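Local coordinates for protein GCN5-related N-acetyltransferase (Kribbella flavida, PDB 4MY0) that probably transfers an acetyl group from acetyl-CoA to an amine, perhaps that of an aminoglycoside, as a member of the GCN5-related N-acetyltransferase family, at residues C[10-15]-C[108-113]; C[16-21]-C[38-43]; C[23-26]-C[31-34]; C[44-49]-C[192-197]; C[50-55]-C[68-73]. All coordinates share one frame; numbering follows the deposited sequence.

Contact 1. Residues C[10-15]-C[108-113]; sequences LVDITE and LERSRD
D12 and R110 meet over a wide backbone separation: their CA atoms, 10.0 Å apart, are the nearest pair between the end of strand 8-12 and the last turns of helix 99-113. Across this distance one salt bridge carries the contact. R110 leaves the helix with CG opposite the backbone N (chi1 178°), and bends at chi2 and chi3 bring its guanidinium edge to the carboxylate. OD1 of D12 accepts NH2 of R110 on its syn lone pair at 2.8 Å; the weaker bond from NH1 of R110 to the same OD1 is 3.3 Å long. With the carboxylate and guanidinium planes 77° apart, the stronger NH2 bond and the weak NH1 bond share OD1, so no paired, in-plane bidentate bridge forms. The bridge ties the first strand of the GNAT domain to the helix whose first turn holds the acetyl-CoA-binding residue G100, just after G98, but lies at the surface, away from that site. A leucine in place of R110 would probably leave the D12 carboxylate without its countercharge and the carbonyl O of G51 without the N-H it accepts from NH1. L54 of strand 53-58 packs against both D12 and R110.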
# COMPACT_ATOMS: atom_id res chain seq x y z
N LEU C 10 22.52 -30.50 -28.32
CA LEU C 10 21.41 -29.74 -28.86
C LEU C 10 20.51 -30.72 -29.60
O LEU C 10 21.01 -31.62 -30.26
CB LEU C 10 21.96 -28.71 -29.83
CG LEU C 10 20.93 -27.86 -30.54
CD1 LEU C 10 20.46 -26.80 -29.58
CD2 LEU C 10 21.52 -27.27 -31.83
N VAL C 11 19.20 -30.59 -29.47
CA VAL C 11 18.29 -31.45 -30.23
C VAL C 11 17.11 -30.64 -30.73
O VAL C 11 16.93 -29.48 -30.32
CB VAL C 11 17.70 -32.58 -29.37
CG1 VAL C 11 18.77 -33.56 -28.93
CG2 VAL C 11 16.95 -31.98 -28.17
N ASP C 12 16.33 -31.25 -31.61
CA ASP C 12 15.01 -30.74 -31.96
C ASP C 12 14.03 -31.39 -30.99
O ASP C 12 13.97 -32.62 -30.90
CB ASP C 12 14.63 -31.13 -33.40
CG ASP C 12 15.33 -30.26 -34.45
OD1 ASP C 12 16.21 -29.46 -34.10
OD2 ASP C 12 14.99 -30.40 -35.65
N ILE C 13 13.29 -30.57 -30.26
CA ILE C 13 12.31 -31.07 -29.29
C ILE C 13 11.20 -31.80 -30.03
O ILE C 13 10.68 -31.29 -31.02
CB ILE C 13 11.71 -29.91 -28.44
CG1 ILE C 13 12.76 -29.37 -27.47
CG2 ILE C 13 10.48 -30.38 -27.66
CD1 ILE C 13 13.18 -30.38 -26.40
N THR C 14 10.86 -33.00 -29.57
CA THR C 14 9.74 -33.74 -30.14
C THR C 14 8.48 -33.61 -29.27
O THR C 14 8.55 -33.14 -28.13
CB THR C 14 10.07 -35.23 -30.28
OG1 THR C 14 10.38 -35.77 -28.99
CG2 THR C 14 11.27 -35.41 -31.20
N GLU C 15 7.35 -34.05 -29.81
CA GLU C 15 6.06 -33.96 -29.14
C GLU C 15 6.03 -34.70 -27.80
O GLU C 15 5.41 -34.24 -26.84
CB GLU C 15 4.95 -34.47 -30.06
CG GLU C 15 3.55 -34.39 -29.47
CD GLU C 15 2.46 -34.33 -30.53
OE1 GLU C 15 2.78 -34.45 -31.73
OE2 GLU C 15 1.28 -34.15 -30.16
N LEU C 108 20.06 -19.53 -32.98
CA LEU C 108 20.48 -18.60 -34.03
C LEU C 108 20.75 -19.33 -35.33
O LEU C 108 20.41 -18.86 -36.41
CB LEU C 108 21.74 -17.85 -33.61
CG LEU C 108 21.58 -16.83 -32.48
CD1 LEU C 108 22.88 -16.06 -32.30
CD2 LEU C 108 20.44 -15.87 -32.74
N GLU C 109 21.37 -20.50 -35.23
CA GLU C 109 21.66 -21.27 -36.43
C GLU C 109 20.36 -21.72 -37.12
O GLU C 109 20.23 -21.60 -38.35
CB GLU C 109 22.56 -22.46 -36.11
CG GLU C 109 23.23 -23.03 -37.35
CD GLU C 109 23.88 -21.95 -38.21
OE1 GLU C 109 24.59 -21.08 -37.65
OE2 GLU C 109 23.68 -21.96 -39.45
N ARG C 110 19.40 -22.22 -36.35
CA ARG C 110 18.12 -22.64 -36.93
C ARG C 110 17.42 -21.44 -37.58
O ARG C 110 16.92 -21.53 -38.70
CB ARG C 110 17.22 -23.28 -35.86
CG ARG C 110 15.83 -23.71 -36.36
CD ARG C 110 15.91 -24.72 -37.52
NE ARG C 110 16.77 -25.86 -37.20
CZ ARG C 110 16.39 -26.91 -36.48
NH1 ARG C 110 15.15 -26.98 -36.00
NH2 ARG C 110 17.24 -27.89 -36.24
N SER C 111 17.42 -20.31 -36.89
CA SER C 111 16.83 -19.09 -37.46
C SER C 111 17.47 -18.68 -38.80
O SER C 111 16.75 -18.32 -39.74
CB SER C 111 16.89 -17.94 -36.46
OG SER C 111 16.19 -18.26 -35.27
N ARG C 112 18.80 -18.73 -38.89
CA ARG C 112 19.49 -18.42 -40.15
C ARG C 112 19.13 -19.42 -41.23
O ARG C 112 18.89 -19.03 -42.38
CB ARG C 112 21.01 -18.46 -39.97
CG ARG C 112 21.60 -17.40 -39.07
CD ARG C 112 23.11 -17.59 -38.92
NE ARG C 112 23.84 -17.23 -40.13
CZ ARG C 112 24.31 -18.10 -41.02
NH1 ARG C 112 24.97 -17.67 -42.09
NH2 ARG C 112 24.13 -19.40 -40.83
N ASP C 113 19.11 -20.71 -40.88
CA ASP C 113 18.80 -21.77 -41.84
C ASP C 113 17.41 -21.57 -42.45
O ASP C 113 17.18 -21.92 -43.60
CB ASP C 113 18.88 -23.14 -41.18
CG ASP C 113 20.31 -23.58 -40.92
OD1 ASP C 113 21.23 -22.95 -41.50
OD2 ASP C 113 20.51 -24.54 -40.14

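Contact 2. Residues C[16-21]-C[38-43]; sequences TQLDDV and EDWVRD
W40 reaches helix 18-26 with its indole because CG lies anti to the backbone N (chi1 -173°), which carries the six-membered part of the ring to L18 and V21. In L18 CG instead lies anti to the carbonyl carbon (chi1 -71°), and its two methyls part to reach different residues of helix 34-49. CD2 of L18 approaches CZ3 of W40 obliquely at 4.2 Å. CD1 of L18 lies 4.2 Å from the carbonyl O of V41 and 4.4 Å from CG1 of the same valine, a looser touch at the margin. One turn along, CG1 of V21 comes to 3.8 Å from CH2 of W40, the closest approach between the segments, with the two side chains crossing at about a right angle. The CA atoms of L18 and V41 are 7.1 Å apart, so the helices of this GNAT domain stand close here. F53 of strand 53-58 touches L18, V21 and W40 alike, and I13 packs on L18 and V21, placing the contact between the two helices and the sheet. No hydrogen bond crosses between the segments; methyl groups against an indole hold the helices by shape and by exclusion of water, consistent with the burial of L18 and V21.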
# COMPACT_ATOMS: atom_id res chain seq x y z
N THR C 16 6.73 -35.83 -27.73
CA THR C 16 6.77 -36.63 -26.50
C THR C 16 7.67 -36.02 -25.42
O THR C 16 7.62 -36.43 -24.26
CB THR C 16 7.21 -38.08 -26.78
OG1 THR C 16 8.53 -38.07 -27.33
CG2 THR C 16 6.26 -38.76 -27.75
N GLN C 17 8.51 -35.05 -25.80
CA GLN C 17 9.38 -34.38 -24.83
C GLN C 17 8.74 -33.13 -24.23
O GLN C 17 9.37 -32.45 -23.41
CB GLN C 17 10.72 -33.99 -25.48
CG GLN C 17 11.64 -35.17 -25.84
CD GLN C 17 12.89 -34.72 -26.58
OE1 GLN C 17 12.82 -33.95 -27.54
NE2 GLN C 17 14.05 -35.20 -26.13
N LEU C 18 7.51 -32.81 -24.62
CA LEU C 18 6.87 -31.57 -24.18
C LEU C 18 6.59 -31.58 -22.67
O LEU C 18 6.77 -30.55 -21.99
CB LEU C 18 5.60 -31.28 -24.99
CG LEU C 18 5.84 -30.85 -26.44
CD1 LEU C 18 4.53 -30.55 -27.16
CD2 LEU C 18 6.79 -29.66 -26.50
N ASP C 19 6.19 -32.73 -22.13
CA ASP C 19 6.00 -32.87 -20.69
C ASP C 19 7.29 -32.53 -19.94
O ASP C 19 7.26 -31.87 -18.89
CB ASP C 19 5.53 -34.28 -20.35
CG ASP C 19 4.12 -34.56 -20.80
OD1 ASP C 19 3.30 -33.62 -20.76
OD2 ASP C 19 3.82 -35.71 -21.20
N ASP C 20 8.42 -32.98 -20.48
CA ASP C 20 9.72 -32.66 -19.90
C ASP C 20 10.07 -31.17 -20.02
O ASP C 20 10.60 -30.58 -19.07
CB ASP C 20 10.82 -33.52 -20.54
CG ASP C 20 10.61 -35.01 -20.29
OD1 ASP C 20 11.04 -35.48 -19.22
OD2 ASP C 20 10.01 -35.69 -21.16
N VAL C 21 9.77 -30.57 -21.17
CA VAL C 21 9.99 -29.13 -21.31
C VAL C 21 9.15 -28.38 -20.28
O VAL C 21 9.62 -27.43 -19.66
CB VAL C 21 9.65 -28.64 -22.72
CG1 VAL C 21 9.70 -27.11 -22.78
CG2 VAL C 21 10.63 -29.25 -23.74
N GLU C 38 -3.02 -26.95 -21.24
CA GLU C 38 -3.73 -27.41 -22.43
C GLU C 38 -3.46 -26.52 -23.64
O GLU C 38 -3.18 -27.01 -24.73
CB GLU C 38 -5.23 -27.45 -22.14
CG GLU C 38 -6.09 -27.69 -23.37
CD GLU C 38 -7.45 -28.27 -23.01
OE1 GLU C 38 -7.86 -29.25 -23.67
OE2 GLU C 38 -8.10 -27.75 -22.08
N ASP C 39 -3.55 -25.21 -23.43
CA ASP C 39 -3.31 -24.24 -24.49
C ASP C 39 -1.82 -24.14 -24.86
O ASP C 39 -1.47 -23.68 -25.95
CB ASP C 39 -3.84 -22.85 -24.09
CG ASP C 39 -5.35 -22.76 -24.18
OD1 ASP C 39 -6.03 -23.05 -23.17
OD2 ASP C 39 -5.86 -22.38 -25.26
N TRP C 40 -0.95 -24.56 -23.94
CA TRP C 40 0.49 -24.46 -24.17
C TRP C 40 0.97 -25.63 -25.03
O TRP C 40 1.75 -25.45 -25.97
CB TRP C 40 1.25 -24.42 -22.84
CG TRP C 40 2.72 -24.17 -22.96
CD1 TRP C 40 3.38 -22.97 -22.79
CD2 TRP C 40 3.74 -25.14 -23.25
NE1 TRP C 40 4.74 -23.15 -22.96
CE2 TRP C 40 4.98 -24.47 -23.25
CE3 TRP C 40 3.71 -26.52 -23.50
CZ2 TRP C 40 6.19 -25.13 -23.50
CZ3 TRP C 40 4.90 -27.17 -23.76
CH2 TRP C 40 6.12 -26.48 -23.76
N VAL C 41 0.49 -26.83 -24.70
CA VAL C 41 0.80 -28.04 -25.47
C VAL C 41 0.36 -27.91 -26.92
O VAL C 41 1.13 -28.19 -27.84
CB VAL C 41 0.15 -29.27 -24.84
CG1 VAL C 41 0.42 -30.51 -25.69
CG2 VAL C 41 0.67 -29.48 -23.44
N ARG C 42 -0.88 -27.49 -27.12
CA ARG C 42 -1.42 -27.30 -28.46
C ARG C 42 -0.58 -26.29 -29.25
O ARG C 42 -0.26 -26.51 -30.42
CB ARG C 42 -2.89 -26.86 -28.40
CG ARG C 42 -3.53 -26.65 -29.76
CD ARG C 42 -4.98 -26.18 -29.64
NE ARG C 42 -5.09 -24.84 -29.05
CZ ARG C 42 -5.66 -24.59 -27.87
NH1 ARG C 42 -6.18 -25.58 -27.15
NH2 ARG C 42 -5.71 -23.35 -27.41
N ASP C 43 -0.21 -25.20 -28.60
CA ASP C 43 0.66 -24.21 -29.23
C ASP C 43 2.06 -24.77 -29.51
O ASP C 43 2.65 -24.50 -30.56
CB ASP C 43 0.76 -22.94 -28.37
CG ASP C 43 -0.31 -21.91 -28.70
OD1 ASP C 43 -0.07 -21.08 -29.61
OD2 ASP C 43 -1.39 -21.94 -28.07

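Contact 3. Residues C[23-26]-C[31-34]; sequences RVRA and LLAA
R25 and L32 meet where the isobutyl group of the leucine lies over one face of the guanidinium. CG of L32 is 3.5 Å from NH2 of R25 and sits above the plane toward its rim, while CD2 of L32 reaches NH1 of R25 at 3.9 Å. The two side chains cross at about a right angle, and no hydrogen bond joins the segments: this is van der Waals packing on a flat cation, whose N-H groups point along its plane and not at the leucine. Beside it, CB of A26 touches CD2 of L31 at 4.2 Å, close to where the backbones themselves draw together, with the CA atoms of A26 and L31 4.8 Å apart. The extended chain of R25, stretched from CG to NE with chi3 at 177°, carries the charged end to the leucine. The contact closes the connection between helices 18-26 and 34-49 of the GNAT domain, and A33 is the N-cap of the second helix. An alanine at L32 would probably uncover that face of the guanidinium and let the end of R25 turn more freely. Farther out, W40 packs against both R25 and L32 from helix 34-49. The carbonyl O of A26 accepts a hydrogen bond from NE1 of W218 of a second subunit, and L31 packs on E203 of that subunit, so the helix end and the connection that follows it also touch the second subunit.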
# COMPACT_ATOMS: atom_id res chain seq x y z
N ARG C 23 8.32 -29.38 -17.30
CA ARG C 23 9.00 -29.47 -16.01
C ARG C 23 10.05 -28.38 -15.90
O ARG C 23 10.13 -27.68 -14.89
CB ARG C 23 9.68 -30.83 -15.80
CG ARG C 23 10.30 -30.98 -14.38
CD ARG C 23 11.61 -31.78 -14.36
NE ARG C 23 11.47 -33.05 -15.06
CZ ARG C 23 12.06 -33.35 -16.21
NH1 ARG C 23 12.87 -32.48 -16.80
NH2 ARG C 23 11.86 -34.54 -16.77
N VAL C 24 10.88 -28.24 -16.93
CA VAL C 24 11.92 -27.22 -16.91
C VAL C 24 11.31 -25.82 -16.86
O VAL C 24 11.81 -24.93 -16.17
CB VAL C 24 12.85 -27.34 -18.13
CG1 VAL C 24 13.98 -26.30 -18.05
CG2 VAL C 24 13.42 -28.74 -18.22
N ARG C 25 10.21 -25.63 -17.57
CA ARG C 25 9.54 -24.34 -17.57
C ARG C 25 8.98 -24.02 -16.18
O ARG C 25 9.13 -22.90 -15.70
CB ARG C 25 8.41 -24.31 -18.60
CG ARG C 25 7.75 -22.95 -18.71
CD ARG C 25 6.38 -22.99 -19.39
NE ARG C 25 5.79 -21.66 -19.38
CZ ARG C 25 5.23 -21.10 -18.30
NH1 ARG C 25 4.74 -19.87 -18.38
NH2 ARG C 25 5.19 -21.76 -17.15
N ALA C 26 8.33 -24.99 -15.54
CA ALA C 26 7.78 -24.77 -14.20
C ALA C 26 8.86 -24.30 -13.22
O ALA C 26 8.60 -23.45 -12.37
CB ALA C 26 7.09 -26.02 -13.69
N LEU C 31 4.43 -22.25 -12.20
CA LEU C 31 3.52 -23.34 -12.54
C LEU C 31 2.44 -22.84 -13.49
O LEU C 31 2.03 -21.68 -13.41
CB LEU C 31 2.85 -23.86 -11.27
CG LEU C 31 3.75 -24.06 -10.05
CD1 LEU C 31 2.91 -24.35 -8.80
CD2 LEU C 31 4.77 -25.16 -10.31
N LEU C 32 1.98 -23.70 -14.39
CA LEU C 32 0.85 -23.36 -15.25
C LEU C 32 -0.44 -23.93 -14.70
O LEU C 32 -0.47 -25.07 -14.23
CB LEU C 32 1.05 -23.89 -16.67
CG LEU C 32 1.93 -23.04 -17.57
CD1 LEU C 32 2.03 -23.67 -18.95
CD2 LEU C 32 1.37 -21.63 -17.66
N ALA C 33 -1.51 -23.14 -14.75
CA ALA C 33 -2.84 -23.63 -14.40
C ALA C 33 -3.24 -24.74 -15.38
O ALA C 33 -2.66 -24.84 -16.47
CB ALA C 33 -3.85 -22.50 -14.42
N ALA C 34 -4.22 -25.56 -15.01
CA ALA C 34 -4.62 -26.69 -15.85
C ALA C 34 -5.06 -26.26 -17.25
O ALA C 34 -4.62 -26.82 -18.26
CB ALA C 34 -5.71 -27.50 -15.16

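Contact 4. Residues C[44-49]-C[192-197]; sequences AVEFVH and ESKIAE
E46 and K194 form the one direct link between residues 44-49 and 192-197, an ionic one. OE2 of E46 stands 3.6 Å from NZ of K194, a salt bridge at long range in which no hydrogen bond is formed. The backbones are far apart, the CA atoms of the pair 11.6 Å from each other, and the side chains span the distance obliquely. Both chains are bent at chi2; E46 starts with CG roughly anti to the backbone N (chi1 154°), and the long lysine does most of the reaching.

Each charge has a stronger partner elsewhere. NZ of K194 is paired with OD1 of D43, three residues before E46 on the same helix, and OE1 of E46 with NH2 of R52. The ammonium group thus has two carboxylates beside it, which would probably favour its charged form. A further acid, E197, remains apart, its OE2 6.5 Å from OE2 of E46.

Beside the ions lie two rings: OE1 of E46 is 4.0 Å above one face of F47, toward the rim; F47 meets W69 edge-to-face, and K194 also touches W69. Helix 34-49, in the first GNAT family region, is thus joined to helix 192-200 in the second, beside strand 61-75, while I195 turns to helix 168-182.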
# COMPACT_ATOMS: atom_id res chain seq x y z
N ALA C 44 2.58 -25.56 -28.58
CA ALA C 44 3.94 -26.10 -28.70
C ALA C 44 4.08 -27.05 -29.90
O ALA C 44 5.11 -27.06 -30.57
CB ALA C 44 4.35 -26.79 -27.40
N VAL C 45 3.05 -27.85 -30.16
CA VAL C 45 3.06 -28.82 -31.26
C VAL C 45 3.35 -28.16 -32.62
O VAL C 45 4.16 -28.67 -33.40
CB VAL C 45 1.76 -29.65 -31.29
CG1 VAL C 45 1.63 -30.43 -32.60
CG2 VAL C 45 1.72 -30.61 -30.11
N GLU C 46 2.69 -27.03 -32.87
CA GLU C 46 2.93 -26.21 -34.06
C GLU C 46 4.43 -25.93 -34.21
O GLU C 46 5.00 -26.15 -35.28
CB GLU C 46 2.12 -24.90 -33.96
CG GLU C 46 2.69 -23.69 -34.73
CD GLU C 46 2.68 -22.38 -33.91
OE1 GLU C 46 3.33 -21.39 -34.35
OE2 GLU C 46 2.04 -22.33 -32.83
N PHE C 47 5.06 -25.47 -33.14
CA PHE C 47 6.49 -25.18 -33.15
C PHE C 47 7.32 -26.44 -33.45
O PHE C 47 8.29 -26.38 -34.21
CB PHE C 47 6.93 -24.61 -31.80
CG PHE C 47 6.49 -23.18 -31.56
CD1 PHE C 47 7.30 -22.12 -31.94
CD2 PHE C 47 5.27 -22.91 -30.94
CE1 PHE C 47 6.90 -20.79 -31.70
CE2 PHE C 47 4.87 -21.59 -30.71
CZ PHE C 47 5.69 -20.53 -31.09
N VAL C 48 6.93 -27.56 -32.84
CA VAL C 48 7.64 -28.83 -33.01
C VAL C 48 7.62 -29.26 -34.47
O VAL C 48 8.65 -29.65 -35.04
CB VAL C 48 7.03 -29.94 -32.11
CG1 VAL C 48 7.30 -31.33 -32.67
CG2 VAL C 48 7.53 -29.81 -30.68
N HIS C 49 6.46 -29.15 -35.09
CA HIS C 49 6.29 -29.64 -36.45
C HIS C 49 6.95 -28.75 -37.50
O HIS C 49 7.24 -29.22 -38.60
CB HIS C 49 4.82 -29.89 -36.76
CG HIS C 49 4.25 -31.07 -36.03
ND1 HIS C 49 5.02 -32.17 -35.69
CD2 HIS C 49 3.01 -31.32 -35.55
CE1 HIS C 49 4.27 -33.05 -35.05
NE2 HIS C 49 3.05 -32.55 -34.95
N GLU C 192 -2.14 -14.62 -40.16
CA GLU C 192 -3.59 -14.36 -40.19
C GLU C 192 -4.34 -15.31 -39.26
O GLU C 192 -5.33 -14.91 -38.62
CB GLU C 192 -4.14 -14.47 -41.61
CG GLU C 192 -5.66 -14.39 -41.70
CD GLU C 192 -6.17 -14.29 -43.14
OE1 GLU C 192 -7.25 -14.84 -43.43
OE2 GLU C 192 -5.48 -13.65 -43.96
N SER C 193 -3.87 -16.55 -39.19
CA SER C 193 -4.48 -17.58 -38.34
C SER C 193 -4.43 -17.17 -36.86
O SER C 193 -5.43 -17.31 -36.13
CB SER C 193 -3.76 -18.92 -38.52
OG SER C 193 -2.51 -18.93 -37.84
N LYS C 194 -3.28 -16.67 -36.43
CA LYS C 194 -3.07 -16.29 -35.03
C LYS C 194 -3.92 -15.07 -34.66
O LYS C 194 -4.41 -14.96 -33.54
CB LYS C 194 -1.59 -16.01 -34.78
CG LYS C 194 -1.12 -16.37 -33.37
CD LYS C 194 -0.81 -17.86 -33.24
CE LYS C 194 -0.57 -18.24 -31.78
NZ LYS C 194 0.01 -19.62 -31.66
N ILE C 195 -4.11 -14.18 -35.63
CA ILE C 195 -4.96 -13.01 -35.43
C ILE C 195 -6.42 -13.43 -35.30
O ILE C 195 -7.15 -12.90 -34.47
CB ILE C 195 -4.78 -12.01 -36.58
CG1 ILE C 195 -3.45 -11.27 -36.38
CG2 ILE C 195 -5.97 -11.03 -36.65
CD1 ILE C 195 -2.92 -10.64 -37.61
N ALA C 196 -6.83 -14.40 -36.10
CA ALA C 196 -8.17 -14.97 -35.99
C ALA C 196 -8.43 -15.58 -34.60
O ALA C 196 -9.53 -15.42 -34.04
CB ALA C 196 -8.40 -16.02 -37.10
N GLU C 197 -7.43 -16.27 -34.04
CA GLU C 197 -7.54 -16.83 -32.69
C GLU C 197 -7.79 -15.73 -31.68
O GLU C 197 -8.63 -15.85 -30.78
CB GLU C 197 -6.26 -17.59 -32.31
CG GLU C 197 -5.92 -18.78 -33.23
CD GLU C 197 -4.67 -19.54 -32.78
OE1 GLU C 197 -4.21 -19.32 -31.64
OE2 GLU C 197 -4.16 -20.36 -33.58

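Contact 5. Residues C[50-55]-C[68-73]; sequences DGRFLG and IWDFQQ
The beta hairpin of strands 53-58 and 61-75 has R52 at its entrance, just after a Schellman motif ends helix 34-49 with G51 at positive phi. R52 grips strand 61-75 through backbone and side chain. I68 N donates to the carbonyl O of R52 at 2.9 Å, and the carbonyl O of I68 accepts NE of R52 at 2.8 Å, an almost straight bond (163°) lying in the guanidinium plane. NH2 of R52 adds a weak bond to that oxygen. Bending at chi3 (31°) turns the guanidinium to lie against D70, whose carboxylate stacks over it with the planes 30° apart. OD1 of D70 is 2.9 Å from NH2 of R52 but well out of the plane, so this salt bridge rests on charge without an N-H directed at it. At the edge, NH1 of R52 donates in plane to OD2 of D50 at 2.9 Å, through the anti lone pair. With E46 pairing to NH2, the buried cation has three acids around it and its rotation is probably fixed. Nearer the backbone, CB of R52 packs on CB of I68 at 3.9 Å. D70 is the centre of an inverse gamma turn, and D50, R52 and D70 make a salt-bridge network joining a Schellman-capped helix to an antiparallel hairpin.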
# COMPACT_ATOMS: atom_id res chain seq x y z
N ASP C 50 7.22 -27.49 -37.18
CA ASP C 50 7.85 -26.60 -38.15
C ASP C 50 9.35 -26.43 -37.90
O ASP C 50 10.00 -25.59 -38.52
CB ASP C 50 7.13 -25.24 -38.19
CG ASP C 50 7.41 -24.46 -39.49
OD1 ASP C 50 7.67 -25.10 -40.54
OD2 ASP C 50 7.37 -23.20 -39.45
N GLY C 51 9.91 -27.23 -36.99
CA GLY C 51 11.34 -27.19 -36.72
C GLY C 51 11.74 -25.93 -35.98
O GLY C 51 12.86 -25.43 -36.12
N ARG C 52 10.82 -25.41 -35.17
CA ARG C 52 11.08 -24.17 -34.45
C ARG C 52 11.01 -24.34 -32.92
O ARG C 52 10.70 -23.40 -32.18
CB ARG C 52 10.13 -23.06 -34.94
CG ARG C 52 10.41 -22.58 -36.38
CD ARG C 52 9.18 -21.97 -37.05
NE ARG C 52 8.33 -21.32 -36.07
CZ ARG C 52 7.00 -21.42 -36.03
NH1 ARG C 52 6.36 -22.13 -36.94
NH2 ARG C 52 6.33 -20.80 -35.07
N PHE C 53 11.34 -25.55 -32.46
CA PHE C 53 11.41 -25.82 -31.02
C PHE C 53 12.73 -26.56 -30.72
O PHE C 53 12.86 -27.76 -31.01
CB PHE C 53 10.22 -26.68 -30.57
CG PHE C 53 9.77 -26.42 -29.16
CD1 PHE C 53 8.42 -26.43 -28.84
CD2 PHE C 53 10.70 -26.16 -28.15
CE1 PHE C 53 7.99 -26.18 -27.53
CE2 PHE C 53 10.28 -25.90 -26.84
CZ PHE C 53 8.92 -25.91 -26.53
N LEU C 54 13.69 -25.85 -30.15
CA LEU C 54 15.00 -26.43 -29.89
C LEU C 54 15.19 -26.75 -28.41
O LEU C 54 14.56 -26.13 -27.54
CB LEU C 54 16.11 -25.49 -30.36
CG LEU C 54 16.18 -25.37 -31.89
CD1 LEU C 54 17.09 -24.27 -32.27
CD2 LEU C 54 16.68 -26.66 -32.50
N GLY C 55 16.04 -27.72 -28.12
CA GLY C 55 16.33 -28.05 -26.74
C GLY C 55 17.74 -28.55 -26.55
O GLY C 55 18.46 -28.81 -27.53
N ILE C 68 11.02 -20.65 -31.43
CA ILE C 68 11.16 -19.57 -32.39
C ILE C 68 9.81 -19.24 -33.03
O ILE C 68 9.27 -20.06 -33.76
CB ILE C 68 12.14 -19.99 -33.50
CG1 ILE C 68 13.47 -20.41 -32.90
CG2 ILE C 68 12.35 -18.86 -34.52
CD1 ILE C 68 14.44 -20.94 -33.93
N TRP C 69 9.29 -18.04 -32.78
CA TRP C 69 8.11 -17.56 -33.51
C TRP C 69 8.51 -17.15 -34.91
O TRP C 69 9.52 -16.46 -35.10
CB TRP C 69 7.50 -16.34 -32.82
CG TRP C 69 6.72 -16.62 -31.58
CD1 TRP C 69 7.16 -16.49 -30.29
CD2 TRP C 69 5.36 -17.06 -31.50
NE1 TRP C 69 6.16 -16.83 -29.41
CE2 TRP C 69 5.04 -17.18 -30.13
CE3 TRP C 69 4.38 -17.36 -32.45
CZ2 TRP C 69 3.78 -17.60 -29.69
CZ3 TRP C 69 3.14 -17.78 -32.02
CH2 TRP C 69 2.85 -17.89 -30.66
N ASP C 70 7.71 -17.55 -35.90
CA ASP C 70 7.91 -17.13 -37.29
C ASP C 70 7.21 -15.79 -37.53
O ASP C 70 6.13 -15.74 -38.12
CB ASP C 70 7.38 -18.20 -38.26
CG ASP C 70 5.95 -18.62 -37.95
OD1 ASP C 70 5.56 -18.57 -36.75
OD2 ASP C 70 5.22 -19.00 -38.89
N PHE C 71 7.81 -14.71 -37.05
CA PHE C 71 7.20 -13.38 -37.19
C PHE C 71 7.66 -12.71 -38.46
O PHE C 71 8.55 -13.20 -39.15
CB PHE C 71 7.66 -12.47 -36.05
CG PHE C 71 7.05 -12.77 -34.71
CD1 PHE C 71 5.70 -13.07 -34.59
CD2 PHE C 71 7.83 -12.71 -33.57
CE1 PHE C 71 5.14 -13.32 -33.34
CE2 PHE C 71 7.29 -12.96 -32.31
CZ PHE C 71 5.94 -13.27 -32.19
N GLN C 72 7.04 -11.57 -38.76
CA GLN C 72 7.69 -10.55 -39.58
C GLN C 72 7.75 -9.32 -38.67
O GLN C 72 7.02 -9.25 -37.68
CB GLN C 72 6.91 -10.25 -40.86
CG GLN C 72 6.61 -11.48 -41.70
CD GLN C 72 6.40 -11.16 -43.16
OE1 GLN C 72 7.32 -10.74 -43.85
NE2 GLN C 72 5.18 -11.36 -43.65
N GLN C 73 8.63 -8.38 -38.99
CA GLN C 73 8.73 -7.17 -38.17
C GLN C 73 8.84 -5.96 -39.08
O GLN C 73 9.59 -5.97 -40.07
CB GLN C 73 9.91 -7.24 -37.19
CG GLN C 73 9.82 -6.19 -36.07
CD GLN C 73 11.01 -6.22 -35.14
OE1 GLN C 73 12.11 -6.60 -35.55
NE2 GLN C 73 10.80 -5.83 -33.89

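Contacts 1 and 5 lie closest to each other among the five, centres 8 Å apart, and use the neighbouring strands 8-12 and 53-58, one each; V11 N and G55 O, 2.7 Å apart, probably form a hydrogen bond between them. Contacts 2 and 3, centres 10 Å apart, both use helix 18-26 and touch. Helix 34-49 carries contact 2 into contact 4, their centres 13 Å apart, and contact 4 adjoins contact 5, centres 11 Å apart. Contact 5 also touches contact 2 through the start of strand 53-58. Nearest to bound coenzyme is contact 3, with the side chain of R25 about 9 Å from the bound coenzyme A ligand (AC8); that of V21 in contact 2 is about 11 Å away.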